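Exoribonuclease II, mitochondrial (Candida glabrata, PDB 6F3H) degrades RNA in the 3' to 5' direction as the exoribonuclease component of the mitochondrial degradosome mtEXO, probably by magnesium-dependent hydrolysis. Local coordinates at residues Pro594-Gln599 with Tyr752-His757. The protein carries 1 engineered substitution. Residues are numbered along the deposited sequence; the frame is centred on the assembly and turned at random.
With nucleotides of chain C.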
ATOM      1  N   PRO A 594       1.260 -21.710  -9.160  1.00 70.84           N
ATOM      2  CA  PRO A 594       1.231 -21.152  -7.817  1.00 73.84           C
ATOM      3  C   PRO A 594       1.538 -22.241  -6.816  1.00 70.81           C
ATOM      4  O   PRO A 594       1.035 -23.365  -6.906  1.00 73.12           O
ATOM      5  CB  PRO A 594      -0.204 -20.639  -7.672  1.00 79.14           C
ATOM      6  CG  PRO A 594      -0.983 -21.253  -8.789  1.00 76.11           C
ATOM      7  CD  PRO A 594      -0.067 -21.891  -9.759  1.00 71.78           C
ATOM      8  N   THR A 595       2.391 -21.900  -5.871  1.00 64.00           N
ATOM      9  CA  THR A 595       2.673 -22.756  -4.744  1.00 62.95           C
ATOM     10  C   THR A 595       2.533 -21.918  -3.494  1.00 61.79           C
ATOM     11  O   THR A 595       2.779 -20.710  -3.503  1.00 60.59           O
ATOM     12  CB  THR A 595       4.036 -23.382  -4.858  1.00 62.74           C
ATOM     13  OG1 THR A 595       5.018 -22.346  -4.978  1.00 64.90           O
ATOM     14  CG2 THR A 595       4.079 -24.301  -6.070  1.00 62.82           C
ATOM     15  N   PHE A 596       2.120 -22.567  -2.425  1.00 59.30           N
ATOM     16  CA  PHE A 596       1.655 -21.845  -1.264  1.00 56.94           C
ATOM     17  C   PHE A 596       2.513 -22.161  -0.080  1.00 65.35           C
ATOM     18  O   PHE A 596       3.059 -23.258   0.040  1.00 76.59           O
ATOM     19  CB  PHE A 596       0.247 -22.177  -0.940  1.00 54.15           C
ATOM     20  CG  PHE A 596      -0.652 -21.860  -2.035  1.00 58.10           C
ATOM     21  CD1 PHE A 596      -0.774 -22.723  -3.103  1.00 61.69           C
ATOM     22  CD2 PHE A 596      -1.318 -20.667  -2.049  1.00 55.39           C
ATOM     23  CE1 PHE A 596      -1.576 -22.421  -4.143  1.00 66.18           C
ATOM     24  CE2 PHE A 596      -2.125 -20.356  -3.084  1.00 59.96           C
ATOM     25  CZ  PHE A 596      -2.264 -21.227  -4.139  1.00 65.91           C
ATOM     26  N   TYR A 597       2.629 -21.174   0.784  1.00 63.34           N
ATOM     27  CA  TYR A 597       3.475 -21.352   1.931  1.00 64.59           C
ATOM     28  C   TYR A 597       2.998 -20.466   3.052  1.00 65.19           C
ATOM     29  O   TYR A 597       2.199 -19.552   2.864  1.00 66.39           O
ATOM     30  CB  TYR A 597       4.920 -21.049   1.590  1.00 65.98           C
ATOM     31  CG  TYR A 597       5.158 -19.652   1.102  1.00 69.21           C
ATOM     32  CD1 TYR A 597       5.077 -19.349  -0.251  1.00 73.81           C
ATOM     33  CD2 TYR A 597       5.494 -18.633   1.988  1.00 68.80           C
ATOM     34  CE1 TYR A 597       5.319 -18.058  -0.712  1.00 74.83           C
ATOM     35  CE2 TYR A 597       5.739 -17.332   1.539  1.00 69.04           C
ATOM     36  CZ  TYR A 597       5.647 -17.051   0.188  1.00 70.07           C
ATOM     37  OH  TYR A 597       5.880 -15.771  -0.266  1.00 63.19           O
ATOM     38  N   ASP A 598       3.504 -20.768   4.226  1.00 65.65           N
ATOM     39  CA  ASP A 598       3.314 -19.938   5.388  1.00 65.50           C
ATOM     40  C   ASP A 598       4.545 -19.070   5.550  1.00 73.12           C
ATOM     41  O   ASP A 598       5.667 -19.510   5.279  1.00 83.00           O
ATOM     42  CB  ASP A 598       3.121 -20.801   6.624  1.00 64.49           C
ATOM     43  N   GLN A 599       4.332 -17.838   5.985  1.00 75.07           N
ATOM     44  CA  GLN A 599       5.439 -17.006   6.414  1.00 78.66           C
ATOM     45  C   GLN A 599       5.966 -17.599   7.704  1.00 78.71           C
ATOM     46  O   GLN A 599       5.188 -17.904   8.617  1.00 78.00           O
ATOM     47  CB  GLN A 599       4.986 -15.561   6.630  1.00 83.41           C
ATOM     48  CG  GLN A 599       6.072 -14.678   7.226  1.00 90.03           C
ATOM     49  CD  GLN A 599       5.526 -13.499   8.022  1.00 96.92           C
ATOM     50  OE1 GLN A 599       5.724 -13.399   9.239  1.00 98.72           O
ATOM     51  NE2 GLN A 599       4.802 -12.620   7.342  1.00102.11           N
ATOM     52  N   TYR A 752      -5.770 -13.430  -7.194  1.00 48.38           N
ATOM     53  CA  TYR A 752      -5.982 -14.019  -8.507  1.00 44.44           C
ATOM     54  C   TYR A 752      -5.390 -15.401  -8.541  1.00 44.73           C
ATOM     55  O   TYR A 752      -6.036 -16.344  -8.993  1.00 42.78           O
ATOM     56  CB  TYR A 752      -5.360 -13.147  -9.592  1.00 42.10           C
ATOM     57  CG  TYR A 752      -5.194 -13.804 -10.958  1.00 47.26           C
ATOM     58  CD1 TYR A 752      -6.297 -14.136 -11.742  1.00 53.97           C
ATOM     59  CD2 TYR A 752      -3.940 -14.049 -11.486  1.00 50.83           C
ATOM     60  CE1 TYR A 752      -6.141 -14.711 -13.011  1.00 58.82           C
ATOM     61  CE2 TYR A 752      -3.782 -14.628 -12.754  1.00 56.91           C
ATOM     62  CZ  TYR A 752      -4.865 -14.957 -13.500  1.00 58.37           C
ATOM     63  OH  TYR A 752      -4.587 -15.520 -14.723  1.00 57.97           O
ATOM     64  N   TRP A 753      -4.185 -15.553  -7.979  1.00 48.88           N
ATOM     65  CA  TRP A 753      -3.481 -16.829  -8.019  1.00 47.29           C
ATOM     66  C   TRP A 753      -4.017 -17.820  -6.989  1.00 49.72           C
ATOM     67  O   TRP A 753      -4.095 -19.020  -7.272  1.00 55.82           O
ATOM     68  CB  TRP A 753      -1.986 -16.612  -7.830  1.00 43.61           C
ATOM     69  CG  TRP A 753      -1.327 -15.920  -8.984  1.00 46.56           C
ATOM     70  CD1 TRP A 753      -0.814 -14.664  -8.980  1.00 46.97           C
ATOM     71  CD2 TRP A 753      -1.127 -16.430 -10.316  1.00 47.02           C
ATOM     72  NE1 TRP A 753      -0.281 -14.367 -10.214  1.00 50.42           N
ATOM     73  CE2 TRP A 753      -0.470 -15.429 -11.052  1.00 48.16           C
ATOM     74  CE3 TRP A 753      -1.430 -17.632 -10.949  1.00 47.31           C
ATOM     75  CZ2 TRP A 753      -0.116 -15.587 -12.383  1.00 48.31           C
ATOM     76  CZ3 TRP A 753      -1.074 -17.789 -12.279  1.00 47.61           C
ATOM     77  CH2 TRP A 753      -0.426 -16.771 -12.980  1.00 47.82           C
ATOM     78  N   THR A 754      -4.336 -17.369  -5.778  1.00 45.71           N
ATOM     79  CA  THR A 754      -5.030 -18.252  -4.850  1.00 50.17           C
ATOM     80  C   THR A 754      -6.221 -18.898  -5.529  1.00 62.18           C
ATOM     81  O   THR A 754      -6.365 -20.123  -5.519  1.00 71.56           O
ATOM     82  CB  THR A 754      -5.520 -17.477  -3.638  1.00 53.44           C
ATOM     83  OG1 THR A 754      -4.424 -16.790  -3.048  1.00 63.03           O
ATOM     84  CG2 THR A 754      -6.124 -18.416  -2.628  1.00 44.80           C
ATOM     85  N   LEU A 755      -7.066 -18.073  -6.168  1.00 59.85           N
ATOM     86  CA  LEU A 755      -8.301 -18.570  -6.767  1.00 53.08           C
ATOM     87  C   LEU A 755      -8.033 -19.431  -7.992  1.00 58.39           C
ATOM     88  O   LEU A 755      -8.649 -20.491  -8.150  1.00 60.58           O
ATOM     89  CB  LEU A 755      -9.211 -17.412  -7.142  1.00 49.84           C
ATOM     90  CG  LEU A 755      -9.687 -16.465  -6.039  1.00 54.59           C
ATOM     91  CD1 LEU A 755     -10.797 -15.570  -6.559  1.00 52.36           C
ATOM     92  CD2 LEU A 755     -10.146 -17.198  -4.813  1.00 59.53           C
ATOM     93  N   LYS A 756      -7.104 -19.008  -8.859  1.00 61.23           N
ATOM     94  CA  LYS A 756      -6.796 -19.784 -10.061  1.00 64.11           C
ATOM     95  C   LYS A 756      -6.353 -21.192  -9.692  1.00 65.11           C
ATOM     96  O   LYS A 756      -6.585 -22.143 -10.444  1.00 69.25           O
ATOM     97  CB  LYS A 756      -5.705 -19.070 -10.872  1.00 69.81           C
ATOM     98  CG  LYS A 756      -5.494 -19.536 -12.323  1.00 77.93           C
ATOM     99  CD  LYS A 756      -4.933 -18.412 -13.243  1.00 84.98           C
ATOM    100  CE  LYS A 756      -4.609 -18.908 -14.687  1.00 87.02           C
ATOM    101  NZ  LYS A 756      -3.436 -18.222 -15.373  1.00 83.47           N
ATOM    102  N   HIS A 757      -5.757 -21.346  -8.519  1.00 65.04           N
ATOM    103  CA  HIS A 757      -5.393 -22.664  -8.029  1.00 65.79           C
ATOM    104  C   HIS A 757      -6.616 -23.425  -7.540  1.00 65.62           C
ATOM    105  O   HIS A 757      -6.803 -24.599  -7.871  1.00 67.79           O
ATOM    106  CB  HIS A 757      -4.382 -22.520  -6.905  1.00 65.88           C
ATOM    107  CG  HIS A 757      -4.330 -23.706  -6.010  1.00 67.36           C
ATOM    108  ND1 HIS A 757      -3.758 -24.896  -6.400  1.00 66.50           N
ATOM    109  CD2 HIS A 757      -4.775 -23.893  -4.746  1.00 66.91           C
ATOM    110  CE1 HIS A 757      -3.853 -25.766  -5.413  1.00 69.32           C
ATOM    111  NE2 HIS A 757      -4.463 -25.182  -4.396  1.00 67.64           N
TER
ATOM    112  P     A C   3       2.936  -2.101  10.454  1.00 50.17           P
ATOM    113  OP1   A C   3       3.523  -0.735  10.460  1.00 53.78           O
ATOM    114  OP2   A C   3       2.464  -2.676   9.194  1.00 45.88           O
ATOM    115  O5'   A C   3       3.961  -3.152  11.074  1.00 54.57           O
ATOM    116  C5'   A C   3       4.610  -2.896  12.306  1.00 55.64           C
ATOM    117  C4'   A C   3       5.598  -3.981  12.660  1.00 61.49           C
ATOM    118  O4'   A C   3       4.891  -5.208  12.977  1.00 65.04           O
ATOM    119  C3'   A C   3       6.581  -4.377  11.564  1.00 56.95           C
ATOM    120  O3'   A C   3       7.686  -3.500  11.479  1.00 49.83           O
ATOM    121  C2'   A C   3       6.940  -5.806  11.940  1.00 60.03           C
ATOM    122  O2'   A C   3       7.874  -5.850  12.993  1.00 55.88           O
ATOM    123  C1'   A C   3       5.601  -6.311  12.469  1.00 66.97           C
ATOM    124  N9    A C   3       4.824  -6.817  11.350  1.00 65.33           N
ATOM    125  C8    A C   3       3.953  -6.140  10.549  1.00 62.26           C
ATOM    126  N7    A C   3       3.456  -6.883   9.607  1.00 58.35           N
ATOM    127  C5    A C   3       4.071  -8.092   9.820  1.00 61.89           C
ATOM    128  C6    A C   3       3.964  -9.293   9.155  1.00 67.31           C
ATOM    129  N6    A C   3       3.165  -9.460   8.105  1.00 64.14           N
ATOM    130  N1    A C   3       4.725 -10.308   9.626  1.00 75.48           N
ATOM    131  C2    A C   3       5.524 -10.113  10.695  1.00 71.39           C
ATOM    132  N3    A C   3       5.709  -9.014  11.410  1.00 63.71           N
ATOM    133  C4    A C   3       4.938  -8.062  10.885  1.00 63.85           C
TER
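A two-stranded antiparallel hairpin of the RNB exoribonuclease, strands 580-584 and 593-597, packs on the long helix 725-761, which leads toward the C-terminal β-domain; strand 594-597 and helix 752-757 cross at 107°, their axes 8.8 Å apart at closest approach. No hydrogen bond joins the two, so aromatic and apolar side chains carry the contact. Phe596, CG anti to its carbonyl carbon, sends its ring tip to the helix, CE1 lying over one face of the His757 imidazole, 3.6 Å from His757 CG and displaced toward the rim. The two planes are inclined at 49°, an oblique pairing. His757 reaches this place with CG anti to its backbone N, and its NE2 makes a weak hydrogen bond to Tyr786 OH, while the Tyr786 ring meets Phe596 edge-to-face. Thr754 CA lies at the edge of the Phe596 ring, in its plane, 4.0 Å from Phe596 CE2. Pro594 CG rests against His757 CB, the Trp753 carbonyl O and, obliquely, CE3 of the Trp753 indole, whose NE1 is hydrogen-bonded to Asp465 OD1. Past the strand end, the extended Gln599 side chain turns to the RNA: NE2 donates a bent hydrogen bond (143°) to N1 of A3 of chain C, 3.3 Å away.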